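Local coordinates for protein putative mandelate racemase (Bordetella bronchiseptica, PDB 3OZY) that is of unknown function but belongs to the enolase superfamily, binds magnesium in its barrel domain and probably acts on acid sugars such as m-xylarate, at residues H86-H90 / G91-R95; D67-G70 / P71-G75; V200-N203 / Q204-R208; E228-S231 / I232-E236; D157-A160 / G161-Q165. All blocks are in the same frame, centred on the assembly; numbering follows the deposited sequence. Where two conformers were deposited one is given.

Contact 1: H86-H90 / G91-R95. With MG (magnesium ion), chain D.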
loop_
_atom_site.group_PDB
_atom_site.type_symbol
_atom_site.label_atom_id
_atom_site.label_comp_id
_atom_site.label_asym_id
_atom_site.label_seq_id
_atom_site.Cartn_x
_atom_site.Cartn_y
_atom_site.Cartn_z
ATOM N N HIS A 86 1.560 10.808 -13.226
ATOM C CA HIS A 86 2.746 9.977 -13.365
ATOM C C HIS A 86 3.973 10.572 -12.695
ATOM O O HIS A 86 4.769 9.843 -12.093
ATOM C CB HIS A 86 2.944 9.620 -14.837
ATOM C CG HIS A 86 1.840 8.757 -15.352
ATOM N ND1 HIS A 86 1.900 7.383 -15.314
ATOM C CD2 HIS A 86 0.603 9.063 -15.810
ATOM C CE1 HIS A 86 0.774 6.879 -15.779
ATOM N NE2 HIS A 86 -0.036 7.876 -16.079
ATOM N N LYS A 87 4.095 11.894 -12.730
ATOM C CA LYS A 87 5.176 12.553 -12.019
ATOM C C LYS A 87 5.110 12.184 -10.534
ATOM O O LYS A 87 6.126 11.864 -9.908
ATOM C CB LYS A 87 5.076 14.072 -12.190
ATOM C CG LYS A 87 6.217 14.811 -11.529
ATOM C CD LYS A 87 6.072 16.319 -11.607
ATOM C CE LYS A 87 7.335 16.965 -11.043
ATOM N NZ LYS A 87 7.189 18.428 -10.812
ATOM N N VAL A 88 3.908 12.217 -9.969
ATOM C CA VAL A 88 3.727 11.934 -8.548
ATOM C C VAL A 88 3.911 10.449 -8.220
ATOM O O VAL A 88 4.598 10.093 -7.257
ATOM C CB VAL A 88 2.348 12.434 -8.081
ATOM C CG1 VAL A 88 1.991 11.883 -6.701
ATOM C CG2 VAL A 88 2.315 13.960 -8.079
ATOM N N PHE A 89 3.314 9.581 -9.031
ATOM C CA PHE A 89 3.388 8.142 -8.770
ATOM C C PHE A 89 4.817 7.607 -8.834
ATOM O O PHE A 89 5.282 6.924 -7.921
ATOM C CB PHE A 89 2.480 7.382 -9.750
ATOM C CG PHE A 89 2.483 5.882 -9.563
ATOM C CD1 PHE A 89 1.620 5.277 -8.655
ATOM C CD2 PHE A 89 3.308 5.078 -10.338
ATOM C CE1 PHE A 89 1.613 3.896 -8.492
ATOM C CE2 PHE A 89 3.311 3.697 -10.178
ATOM C CZ PHE A 89 2.454 3.104 -9.258
ATOM N N HIS A 90 5.510 7.915 -9.927
ATOM C CA HIS A 90 6.867 7.412 -10.130
ATOM C C HIS A 90 7.903 8.197 -9.335
ATOM O O HIS A 90 8.924 7.643 -8.918
ATOM C CB HIS A 90 7.230 7.421 -11.617
ATOM C CG HIS A 90 6.371 6.516 -12.436
ATOM N ND1 HIS A 90 6.469 5.144 -12.362
ATOM C CD2 HIS A 90 5.383 6.779 -13.320
ATOM C CE1 HIS A 90 5.582 4.599 -13.173
ATOM N NE2 HIS A 90 4.911 5.568 -13.765
ATOM N N GLY A 91 7.640 9.481 -9.115
ATOM C CA GLY A 91 8.591 10.316 -8.404
ATOM C C GLY A 91 8.620 10.050 -6.914
ATOM O O GLY A 91 9.691 10.064 -6.305
ATOM N N GLU A 92 7.452 9.789 -6.327
ATOM C CA GLU A 92 7.327 9.641 -4.873
ATOM C C GLU A 92 6.490 8.467 -4.382
ATOM O O GLU A 92 6.935 7.694 -3.545
ATOM C CB GLU A 92 6.707 10.900 -4.247
ATOM C CG GLU A 92 7.663 12.063 -4.067
ATOM C CD GLU A 92 8.546 11.935 -2.834
ATOM O OE1 GLU A 92 8.528 10.882 -2.163
ATOM O OE2 GLU A 92 9.263 12.912 -2.533
ATOM N N VAL A 93 5.245 8.384 -4.840
ATOM C CA VAL A 93 4.245 7.618 -4.095
ATOM C C VAL A 93 4.434 6.101 -4.137
ATOM O O VAL A 93 4.387 5.447 -3.094
ATOM C CB VAL A 93 2.812 8.021 -4.510
ATOM C CG1 VAL A 93 1.780 7.101 -3.869
ATOM C CG2 VAL A 93 2.544 9.477 -4.132
ATOM N N SER A 94 4.661 5.536 -5.318
ATOM C CA SER A 94 4.779 4.087 -5.415
ATOM C C SER A 94 5.859 3.545 -4.476
ATOM O O SER A 94 5.595 2.722 -3.603
ATOM C CB SER A 94 5.069 3.660 -6.852
ATOM O OG SER A 94 5.173 2.244 -6.921
ATOM N N ARG A 95 7.085 4.034 -4.633
ATOM C CA ARG A 95 8.176 3.540 -3.802
ATOM C C ARG A 95 8.104 4.044 -2.368
ATOM O O ARG A 95 8.322 3.279 -1.429
ATOM C CB ARG A 95 9.538 3.920 -4.389
ATOM C CG ARG A 95 9.870 3.251 -5.711
ATOM C CD ARG A 95 11.314 3.588 -6.126
ATOM N NE ARG A 95 11.631 3.128 -7.483
ATOM C CZ ARG A 95 11.352 3.806 -8.594
ATOM N NH1 ARG A 95 10.764 4.994 -8.535
ATOM N NH2 ARG A 95 11.674 3.297 -9.777
HETATM MG MG MG D . 3.439 5.912 -15.436
HETATM O O HOH W 1 7.686 5.987 -6.634
HETATM O O HOH W 2 4.826 6.843 -17.226
#
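F89 meets S94 one helical turn further on, and its ring is the side chain to follow. CB sets out away from the next turn. CG stands opposite the backbone N (chi1 -180°), beside the carbonyl carbon, and this brings the ring face up to S94 CB. CE1 and CE2 are each 3.8 Å from that methylene. The ring atom CZ ends 3.6 Å from S94 CB. The methylene sits over one face, displaced toward the rim, in a CH-pi contact with CB 3.8 Å from the ring centroid. The edge of the same ring meets H90 CE1, and F89 CD2 lies over the centre of the H90 ring.

All of this belongs to helix 81-97 of the N-terminal capping domain of the enolase fold. The helix widens to a pi-type turn at 91-93. V88 O there takes two amides, E92 N and V93 N, each at 3.0 Å. S94 N binds F89 O. V88 CG1 and V93 CG2 touch at 3.6 Å, and both valines pack against helices 58-73 and 102-122.

H86 and H90, one turn apart, bind a magnesium ion through H86 ND1 (2.1 Å) and H90 NE2. A water accepts from R95 N at 2.9 Å and can donate to F89 O. The R95 guanidinium reaches the second subunit, where NH2 bonds to N203 O and NH1 to H385 O.

Contact 2: D67-G70 / P71-G75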
loop_
_atom_site.group_PDB
_atom_site.type_symbol
_atom_site.label_atom_id
_atom_site.label_comp_id
_atom_site.label_asym_id
_atom_site.label_seq_id
_atom_site.Cartn_x
_atom_site.Cartn_y
_atom_site.Cartn_z
ATOM N N ASP A 67 3.013 17.525 1.860
ATOM C CA ASP A 67 4.471 17.506 1.994
ATOM C C ASP A 67 5.183 16.412 1.200
ATOM O O ASP A 67 6.415 16.425 1.091
ATOM C CB ASP A 67 4.844 17.410 3.476
ATOM C CG ASP A 67 4.265 18.543 4.290
ATOM O OD1 ASP A 67 4.588 19.713 3.996
ATOM O OD2 ASP A 67 3.471 18.268 5.211
ATOM N N VAL A 68 4.430 15.458 0.658
ATOM C CA VAL A 68 5.014 14.446 -0.214
ATOM C C VAL A 68 4.549 14.690 -1.645
ATOM O O VAL A 68 5.364 14.890 -2.543
ATOM C CB VAL A 68 4.685 13.011 0.253
ATOM C CG1 VAL A 68 5.333 11.987 -0.676
ATOM C CG2 VAL A 68 5.175 12.790 1.678
ATOM N N ILE A 69 3.241 14.721 -1.860
ATOM C CA ILE A 69 2.702 14.980 -3.183
ATOM C C ILE A 69 2.814 16.463 -3.564
ATOM O O ILE A 69 3.260 16.793 -4.666
ATOM C CB ILE A 69 1.235 14.517 -3.263
ATOM C CG1 ILE A 69 1.159 13.001 -3.060
ATOM C CG2 ILE A 69 0.610 14.957 -4.579
ATOM C CD1 ILE A 69 -0.255 12.489 -2.742
ATOM N N GLY A 70 2.418 17.345 -2.649
ATOM C CA GLY A 70 2.387 18.777 -2.900
ATOM C C GLY A 70 3.616 19.364 -3.582
ATOM O O GLY A 70 3.492 20.069 -4.586
ATOM N N PRO A 71 4.813 19.075 -3.050
ATOM C CA PRO A 71 6.029 19.644 -3.645
ATOM C C PRO A 71 6.223 19.267 -5.115
ATOM O O PRO A 71 6.881 20.014 -5.838
ATOM C CB PRO A 71 7.142 19.061 -2.773
ATOM C CG PRO A 71 6.479 18.897 -1.433
ATOM C CD PRO A 71 5.090 18.407 -1.768
ATOM N N GLN A 72 5.668 18.141 -5.555
ATOM C CA GLN A 72 5.768 17.749 -6.959
ATOM C C GLN A 72 4.842 18.561 -7.855
ATOM O O GLN A 72 4.972 18.522 -9.079
ATOM C CB GLN A 72 5.444 16.265 -7.136
ATOM C CG GLN A 72 6.344 15.340 -6.339
ATOM C CD GLN A 72 7.798 15.469 -6.745
ATOM O OE1 GLN A 72 8.128 15.514 -7.935
ATOM N NE2 GLN A 72 8.679 15.533 -5.758
ATOM N N LEU A 73 3.908 19.284 -7.250
ATOM C CA LEU A 73 2.913 20.033 -8.003
ATOM C C LEU A 73 3.177 21.535 -8.029
ATOM O O LEU A 73 2.760 22.207 -8.961
ATOM C CB LEU A 73 1.508 19.787 -7.439
ATOM C CG LEU A 73 0.667 18.699 -8.117
ATOM C CD1 LEU A 73 1.432 17.397 -8.246
ATOM C CD2 LEU A 73 -0.649 18.484 -7.374
ATOM N N ILE A 74 3.832 22.062 -6.999
ATOM C CA ILE A 74 4.014 23.509 -6.918
ATOM C C ILE A 74 4.790 24.015 -8.127
ATOM O O ILE A 74 5.859 23.496 -8.450
ATOM C CB ILE A 74 4.750 23.931 -5.639
ATOM C CG1 ILE A 74 4.074 23.331 -4.405
ATOM C CG2 ILE A 74 4.816 25.462 -5.546
ATOM C CD1 ILE A 74 2.600 23.636 -4.307
ATOM N N GLY A 75 4.231 25.010 -8.810
ATOM C CA GLY A 75 4.880 25.599 -9.968
ATOM C C GLY A 75 4.473 24.963 -11.284
ATOM O O GLY A 75 4.828 25.451 -12.358
HETATM O O HOH W 3 8.100 15.365 -2.881
#
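G70 O takes two backbone amides from the following residues. L73 N lies 2.8 Å from G70 O and well above the carbonyl plane. I74 N lies 3.1 Å from G70 O, nearly along the C=O axis. One step earlier, Q72 N donates to I69 O at 2.9 Å, a bond of the 3-10 kind. P71 has no N-H to give. Q72 N turns to I69 O instead of making the usual helical bond to V68 O.

The packing contacts are modest. I69 CG2 and L73 CD1, the apolar pair, approach to 4.5 Å on the buried side. P71 CG rests 3.5 Å from D67 O. I74 CG1 lies beside its backbone N and opposite its carbonyl carbon (chi1 -52°), which brings it to 3.3 Å from G70 O.

This is the kinked last turn of helix 58-73 in the N-terminal domain of the enolase fold. The helix has a wider pi-type turn at 67-69 just before the proline. L73 and I69 face helix 102-122, and L73 also packs on strand 5-16.

The polar side-chain link runs through water. The Q72 chain bends at chi2 (-61°) and turns its amide back along the helix. The water accepts from Q72 NE2 at 2.9 Å and donates to V68 O at 2.8 Å.

Contact 3: V200-N203 / Q204-R208. With MG (magnesium ion), chain C; ACY (acetic acid), chain G; ACY (acetic acid), chain I.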
loop_
_atom_site.group_PDB
_atom_site.type_symbol
_atom_site.label_atom_id
_atom_site.label_comp_id
_atom_site.label_asym_id
_atom_site.label_seq_id
_atom_site.Cartn_x
_atom_site.Cartn_y
_atom_site.Cartn_z
ATOM N N VAL A 200 -24.930 -7.629 -1.059
ATOM C CA VAL A 200 -24.373 -8.078 0.212
ATOM C C VAL A 200 -22.883 -7.729 0.255
ATOM O O VAL A 200 -22.208 -7.775 -0.786
ATOM C CB VAL A 200 -24.584 -9.601 0.369
ATOM C CG1 VAL A 200 -23.752 -10.165 1.496
ATOM C CG2 VAL A 200 -26.071 -9.912 0.578
ATOM N N ASP A 201 -22.377 -7.368 1.435
ATOM C CA ASP A 201 -20.998 -6.914 1.591
ATOM C C ASP A 201 -20.436 -7.474 2.891
ATOM O O ASP A 201 -20.938 -7.145 3.976
ATOM C CB ASP A 201 -20.993 -5.380 1.602
ATOM C CG ASP A 201 -19.612 -4.778 1.733
ATOM O OD1 ASP A 201 -18.631 -5.501 2.001
ATOM O OD2 ASP A 201 -19.527 -3.534 1.593
ATOM N N ALA A 202 -19.418 -8.334 2.776
ATOM C CA ALA A 202 -18.836 -9.006 3.934
ATOM C C ALA A 202 -17.601 -8.303 4.499
ATOM O O ALA A 202 -17.055 -8.759 5.492
ATOM C CB ALA A 202 -18.498 -10.462 3.599
ATOM N N ASN A 203 -17.148 -7.217 3.877
ATOM C CA ASN A 203 -15.969 -6.503 4.382
ATOM C C ASN A 203 -14.785 -7.431 4.688
ATOM O O ASN A 203 -14.095 -7.264 5.701
ATOM C CB ASN A 203 -16.314 -5.668 5.622
ATOM C CG ASN A 203 -17.086 -4.419 5.280
ATOM O OD1 ASN A 203 -18.321 -4.410 5.304
ATOM N ND2 ASN A 203 -16.366 -3.350 4.960
ATOM N N GLN A 204 -14.548 -8.394 3.796
ATOM C CA GLN A 204 -13.399 -9.306 3.897
ATOM C C GLN A 204 -13.458 -10.241 5.097
ATOM O O GLN A 204 -12.424 -10.760 5.530
ATOM C CB GLN A 204 -12.068 -8.537 3.950
ATOM C CG GLN A 204 -11.876 -7.458 2.904
ATOM C CD GLN A 204 -10.482 -6.834 2.996
ATOM O OE1 GLN A 204 -9.468 -7.530 2.888
ATOM N NE2 GLN A 204 -10.427 -5.521 3.205
ATOM N N SER A 205 -14.657 -10.475 5.627
ATOM C CA SER A 205 -14.807 -11.163 6.912
ATOM C C SER A 205 -14.850 -12.674 6.861
ATOM O O SER A 205 -14.796 -13.320 7.910
ATOM C CB SER A 205 -16.087 -10.703 7.613
ATOM O OG SER A 205 -15.997 -9.344 7.970
ATOM N N LEU A 206 -14.997 -13.249 5.677
ATOM C CA LEU A 206 -15.193 -14.689 5.575
ATOM C C LEU A 206 -13.986 -15.390 4.993
ATOM O O LEU A 206 -13.235 -14.800 4.206
ATOM C CB LEU A 206 -16.395 -14.994 4.679
ATOM C CG LEU A 206 -17.713 -14.376 5.135
ATOM C CD1 LEU A 206 -18.765 -14.518 4.039
ATOM C CD2 LEU A 206 -18.195 -15.017 6.437
ATOM N N GLY A 207 -13.816 -16.652 5.371
ATOM C CA GLY A 207 -12.914 -17.547 4.671
ATOM C C GLY A 207 -13.613 -18.200 3.488
ATOM O O GLY A 207 -14.819 -18.035 3.300
ATOM N N ARG A 208 -12.860 -18.949 2.692
ATOM C CA ARG A 208 -13.397 -19.505 1.452
ATOM C C ARG A 208 -14.608 -20.407 1.641
ATOM O O ARG A 208 -15.586 -20.303 0.898
ATOM C CB ARG A 208 -12.323 -20.280 0.699
ATOM C CG ARG A 208 -11.204 -19.415 0.146
ATOM C CD ARG A 208 -10.109 -20.308 -0.387
ATOM N NE ARG A 208 -9.033 -19.572 -1.040
ATOM C CZ ARG A 208 -8.003 -20.159 -1.632
ATOM N NH1 ARG A 208 -7.912 -21.484 -1.653
ATOM N NH2 ARG A 208 -7.071 -19.411 -2.206
HETATM MG MG MG C . -17.792 -2.212 0.789
HETATM C C ACY G . -9.446 -19.277 4.038
HETATM O O ACY G . -9.809 -20.394 4.458
HETATM O OXT ACY G . -10.130 -18.575 3.286
HETATM C CH3 ACY G . -8.110 -18.732 4.449
HETATM C C ACY I . -17.990 0.278 5.997
HETATM O O ACY I . -18.199 -0.947 5.949
HETATM O OXT ACY I . -18.896 1.126 6.142
HETATM C CH3 ACY I . -16.581 0.783 5.892
HETATM O O HOH W 4 -16.595 -3.901 1.601
HETATM O O HOH W 5 -17.207 -1.360 2.925
HETATM O O HOH W 6 -19.107 -0.248 0.631
#
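A202 to S205 form a type I' beta turn, with N203 and Q204 both at positive phi and S205 N bonded to A202 O at 3.0 Å. The turn follows strand 197-201 of the enolase-family beta-alpha barrel, whose last residue, D201, is a magnesium ligand.

S205 doubles the closure. Its OG lies beside its own backbone N (chi1 -66°) and donates to A202 O at 2.8 Å. The hydroxyl comes almost straight onto the carbonyl oxygen, while the amide comes from above the carbonyl plane. A202 O therefore holds both the amide and the hydroxyl of S205.

D201 splits its carboxylate between two tasks. OD1 accepts from N203 N at 2.9 Å, an Asx turn, and from a metal-bound water. OD2 binds a magnesium ion at 2.3 Å, with E227 and E254 completing the protein ligands. K173 NZ donates to both D201 OD2 and N203 OD1, which probably helps fix the two groups. A second metal-bound water accepts from N203 ND2 at 3.0 Å and donates to an acetate. Q204 OE1 accepts from I232 N.

From the first residue of the turn to the one just past it, A202 CB touches L206 CD1 at 4.1 Å. G207 is the N-cap residue of helix 208-220. At the start of that helix, R208 N donates to the OXT oxygen of another acetate at 2.8 Å.

Contact 4: E228-S231 / I232-E236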
loop_
_atom_site.group_PDB
_atom_site.type_symbol
_atom_site.label_atom_id
_atom_site.label_comp_id
_atom_site.label_asym_id
_atom_site.label_seq_id
_atom_site.Cartn_x
_atom_site.Cartn_y
_atom_site.Cartn_z
ATOM N N GLU A 228 -16.598 -7.816 -1.338
ATOM C CA GLU A 228 -15.522 -8.198 -0.415
ATOM C C GLU A 228 -15.857 -9.478 0.352
ATOM O O GLU A 228 -15.822 -9.521 1.582
ATOM C CB GLU A 228 -15.150 -7.055 0.541
ATOM C CG GLU A 228 -14.434 -5.895 -0.152
ATOM C CD GLU A 228 -13.668 -5.037 0.833
ATOM O OE1 GLU A 228 -14.136 -4.892 1.988
ATOM O OE2 GLU A 228 -12.593 -4.514 0.472
ATOM N N PRO A 229 -16.163 -10.555 -0.377
ATOM C CA PRO A 229 -16.503 -11.795 0.331
ATOM C C PRO A 229 -15.318 -12.337 1.129
ATOM O O PRO A 229 -15.521 -12.966 2.174
ATOM C CB PRO A 229 -16.847 -12.755 -0.809
ATOM C CG PRO A 229 -16.062 -12.228 -1.998
ATOM C CD PRO A 229 -16.155 -10.728 -1.841
ATOM N N LEU A 230 -14.100 -12.083 0.643
ATOM C CA LEU A 230 -12.868 -12.610 1.228
ATOM C C LEU A 230 -11.861 -11.490 1.391
ATOM O O LEU A 230 -12.040 -10.393 0.865
ATOM C CB LEU A 230 -12.241 -13.655 0.295
ATOM C CG LEU A 230 -13.146 -14.806 -0.145
ATOM C CD1 LEU A 230 -12.497 -15.583 -1.280
ATOM C CD2 LEU A 230 -13.455 -15.734 1.023
ATOM N N SER A 231 -10.780 -11.785 2.099
ATOM C CA SER A 231 -9.605 -10.931 2.069
ATOM C C SER A 231 -9.289 -10.518 0.638
ATOM O O SER A 231 -9.255 -11.364 -0.268
ATOM C CB SER A 231 -8.410 -11.707 2.616
ATOM O OG SER A 231 -7.205 -11.003 2.336
ATOM N N ILE A 232 -9.022 -9.230 0.431
ATOM C CA ILE A 232 -8.634 -8.768 -0.901
ATOM C C ILE A 232 -7.290 -9.340 -1.338
ATOM O O ILE A 232 -6.922 -9.220 -2.501
ATOM C CB ILE A 232 -8.587 -7.217 -1.026
ATOM C CG1 ILE A 232 -7.241 -6.641 -0.561
ATOM C CG2 ILE A 232 -9.771 -6.580 -0.303
ATOM C CD1 ILE A 232 -7.035 -6.682 0.930
ATOM N N ASP A 233 -6.571 -9.962 -0.406
ATOM C CA ASP A 233 -5.299 -10.589 -0.722
ATOM C C ASP A 233 -5.436 -11.989 -1.301
ATOM O O ASP A 233 -4.444 -12.556 -1.782
ATOM C CB ASP A 233 -4.419 -10.617 0.524
ATOM C CG ASP A 233 -3.936 -9.237 0.914
ATOM O OD1 ASP A 233 -3.536 -8.486 0.003
ATOM O OD2 ASP A 233 -3.973 -8.898 2.113
ATOM N N ASP A 234 -6.641 -12.558 -1.247
ATOM C CA ASP A 234 -6.869 -13.920 -1.721
ATOM C C ASP A 234 -7.550 -13.902 -3.095
ATOM O O ASP A 234 -8.768 -14.092 -3.209
ATOM C CB ASP A 234 -7.722 -14.684 -0.707
ATOM C CG ASP A 234 -7.945 -16.115 -1.107
ATOM O OD1 ASP A 234 -7.306 -16.563 -2.088
ATOM O OD2 ASP A 234 -8.752 -16.801 -0.439
ATOM N N ILE A 235 -6.771 -13.653 -4.144
ATOM C CA ILE A 235 -7.338 -13.592 -5.488
ATOM C C ILE A 235 -7.958 -14.930 -5.910
ATOM O O ILE A 235 -9.069 -14.974 -6.461
ATOM C CB ILE A 235 -6.288 -13.126 -6.518
ATOM C CG1 ILE A 235 -5.806 -11.714 -6.156
ATOM C CG2 ILE A 235 -6.886 -13.123 -7.914
ATOM C CD1 ILE A 235 -4.721 -11.158 -7.079
ATOM N N GLU A 236 -7.249 -16.023 -5.647
ATOM C CA GLU A 236 -7.726 -17.348 -6.031
ATOM C C GLU A 236 -9.074 -17.699 -5.388
ATOM O O GLU A 236 -9.930 -18.328 -6.022
ATOM C CB GLU A 236 -6.664 -18.405 -5.697
ATOM C CG GLU A 236 -7.108 -19.868 -5.796
ATOM C CD GLU A 236 -7.388 -20.341 -7.215
ATOM O OE1 GLU A 236 -7.317 -19.529 -8.159
ATOM O OE2 GLU A 236 -7.690 -21.543 -7.383
HETATM O O HOH W 7 -5.705 -9.617 3.909
#
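The carboxylate of D234 meets L230 by one branch: OD2 lies 4.0 Å from L230 CD1, and the two side chains pass at an angle. The same OD2 forms a salt bridge to R208 NE, while OD1 caps G237 N. The D233 carboxylate is tied to S231 through a water. This water, bound to S231 OG, donates to D233 OD2 at 2.6 Å. D233 OD1 meets R100 and H99 of the second subunit. The E228 carboxylate runs beside I232, with OE2 held by N255 ND2. Its touch on I232 CG2 is less certain, since I232 has a second conformer.

The segment follows strand 225-227 of the barrel and leads into helix 235-242, with D234 as the N-cap. S231 to D234 form a type I beta turn. D234 N donates to S231 O at 3.0 Å.

S231 OG stands opposite its backbone N (chi1 168°), and this carries it forward over the turn. There it accepts from D233 N at 3.0 Å, an ST turn. D233 CB packs against the same hydroxyl at 3.3 Å. I232 O accepts from Y265 OH on helix 258-267.

Contact 5: D157-A160 / G161-Q165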
loop_
_atom_site.group_PDB
_atom_site.type_symbol
_atom_site.label_atom_id
_atom_site.label_comp_id
_atom_site.label_asym_id
_atom_site.label_seq_id
_atom_site.Cartn_x
_atom_site.Cartn_y
_atom_site.Cartn_z
ATOM N N ASP A 157 -37.484 -4.363 7.782
ATOM C CA ASP A 157 -38.077 -3.043 8.019
ATOM C C ASP A 157 -37.190 -1.950 7.437
ATOM O O ASP A 157 -37.671 -1.029 6.780
ATOM C CB ASP A 157 -38.251 -2.773 9.519
ATOM C CG ASP A 157 -39.440 -3.499 10.129
ATOM O OD1 ASP A 157 -40.310 -4.008 9.385
ATOM O OD2 ASP A 157 -39.496 -3.556 11.376
ATOM N N GLU A 158 -35.886 -2.038 7.692
ATOM C CA GLU A 158 -35.000 -0.997 7.197
ATOM C C GLU A 158 -34.965 -0.990 5.666
ATOM O O GLU A 158 -35.009 0.077 5.046
ATOM C CB GLU A 158 -33.590 -1.092 7.783
ATOM C CG GLU A 158 -32.771 0.099 7.333
ATOM C CD GLU A 158 -31.423 0.248 7.998
ATOM O OE1 GLU A 158 -31.112 -0.491 8.962
ATOM O OE2 GLU A 158 -30.679 1.147 7.529
ATOM N N LEU A 159 -34.913 -2.172 5.053
ATOM C CA LEU A 159 -34.944 -2.245 3.595
ATOM C C LEU A 159 -36.213 -1.618 3.040
ATOM O O LEU A 159 -36.165 -0.802 2.114
ATOM C CB LEU A 159 -34.826 -3.691 3.113
ATOM C CG LEU A 159 -34.895 -3.870 1.596
ATOM C CD1 LEU A 159 -33.777 -3.086 0.908
ATOM C CD2 LEU A 159 -34.827 -5.350 1.233
ATOM N N ALA A 160 -37.355 -2.003 3.603
ATOM C CA ALA A 160 -38.630 -1.448 3.161
ATOM C C ALA A 160 -38.650 0.075 3.291
ATOM O O ALA A 160 -39.186 0.762 2.429
ATOM C CB ALA A 160 -39.789 -2.072 3.936
ATOM N N GLY A 161 -38.046 0.594 4.358
ATOM C CA GLY A 161 -37.925 2.031 4.546
ATOM C C GLY A 161 -37.145 2.723 3.432
ATOM O O GLY A 161 -37.566 3.762 2.922
ATOM N N TRP A 162 -36.000 2.160 3.042
ATOM C CA TRP A 162 -35.211 2.769 1.963
ATOM C C TRP A 162 -35.931 2.677 0.615
ATOM O O TRP A 162 -35.868 3.601 -0.200
ATOM C CB TRP A 162 -33.782 2.185 1.897
ATOM C CG TRP A 162 -32.999 2.527 3.116
ATOM C CD1 TRP A 162 -32.442 1.658 4.007
ATOM C CD2 TRP A 162 -32.742 3.842 3.622
ATOM N NE1 TRP A 162 -31.835 2.352 5.030
ATOM C CE2 TRP A 162 -32.016 3.693 4.820
ATOM C CE3 TRP A 162 -33.057 5.133 3.178
ATOM C CZ2 TRP A 162 -31.591 4.786 5.577
ATOM C CZ3 TRP A 162 -32.635 6.217 3.934
ATOM C CH2 TRP A 162 -31.913 6.036 5.117
ATOM N N VAL A 163 -36.632 1.572 0.388
ATOM C CA VAL A 163 -37.456 1.438 -0.808
ATOM C C VAL A 163 -38.554 2.510 -0.841
ATOM O O VAL A 163 -38.807 3.118 -1.884
ATOM C CB VAL A 163 -38.056 0.021 -0.920
ATOM C CG1 VAL A 163 -39.112 -0.029 -2.010
ATOM C CG2 VAL A 163 -36.946 -1.001 -1.190
ATOM N N GLU A 164 -39.184 2.753 0.307
ATOM C CA GLU A 164 -40.212 3.790 0.412
ATOM C C GLU A 164 -39.650 5.172 0.075
ATOM O O GLU A 164 -40.357 6.028 -0.462
ATOM C CB GLU A 164 -40.821 3.786 1.818
ATOM C CG GLU A 164 -41.749 4.960 2.112
ATOM C CD GLU A 164 -43.019 4.930 1.287
ATOM O OE1 GLU A 164 -43.268 3.914 0.600
ATOM O OE2 GLU A 164 -43.772 5.926 1.327
ATOM N N GLN A 165 -38.372 5.384 0.375
ATOM C CA GLN A 165 -37.715 6.655 0.073
ATOM C C GLN A 165 -37.381 6.810 -1.410
ATOM O O GLN A 165 -36.990 7.892 -1.852
ATOM C CB GLN A 165 -36.444 6.825 0.912
ATOM C CG GLN A 165 -36.707 7.045 2.391
ATOM C CD GLN A 165 -37.523 8.297 2.650
ATOM O OE1 GLN A 165 -38.576 8.246 3.286
ATOM N NE2 GLN A 165 -37.044 9.429 2.147
#
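Helix 152-164 is the crossover of the beta-alpha-beta unit between strands 139-146 and 169-173 of the barrel, and E158 and W162 pair along it. E158 leaves with CG opposite its backbone N (chi1 -174°) and stays extended to the carboxylate. W162 swings its indole back toward the preceding turn. The two side chains lie side by side and point the same way, and W162 NE1 donates to E158 OE2 at 3.0 Å.

That bond is nearly straight (169°). OE2 sits at the edge of the indole, close to the ring plane. It uses its anti lone pair, the one turned away from the other oxygen. The carboxylate is twisted 50° from the ring. The aliphatic part of the chain packs too, with E158 CG 3.4 Å from W162 NE1. W162 CD1 also comes to 3.2 Å from E158 O, keeping the indole against the preceding turn.

The backbone is regular. G161 N binds D157 O at 2.9 Å, W162 N binds E158 O at 3.1 Å, and V163 N binds L159 O. L159 CD1 and V163 CG2 approach to 4.3 Å.

D157 OD1 forms a salt bridge with R191 at the surface. L159 faces M188 and V192 of helix 178-192. E158 and L159 touch I146 of strand 139-146, and W162 packs on A143 of that strand and on F167 in the loop after the helix.

Contacts 1 and 2 lie on successive helices of the N-terminal domain and touch: V88 packs on I69 and L73, and K87 NZ reaches Q72 O. Contacts 3 and 4 follow neighbouring barrel strands, with centres about 8 Å apart, and Q204 N probably bonds to E228 O. Contacts 1, 3 and 4 are buried, contact 2 is partly buried, and contact 5 is at the surface. Magnesium is bound by histidines in contact 1 and by an aspartate in contact 3. Turns and caps dominate contacts 3 and 4, helix distortions contacts 1 and 2. Contact 5 alone is a regular helix joined by a carboxylate-indole bond. Contacts 1 and 5 lie on opposite sides of the chain's centre.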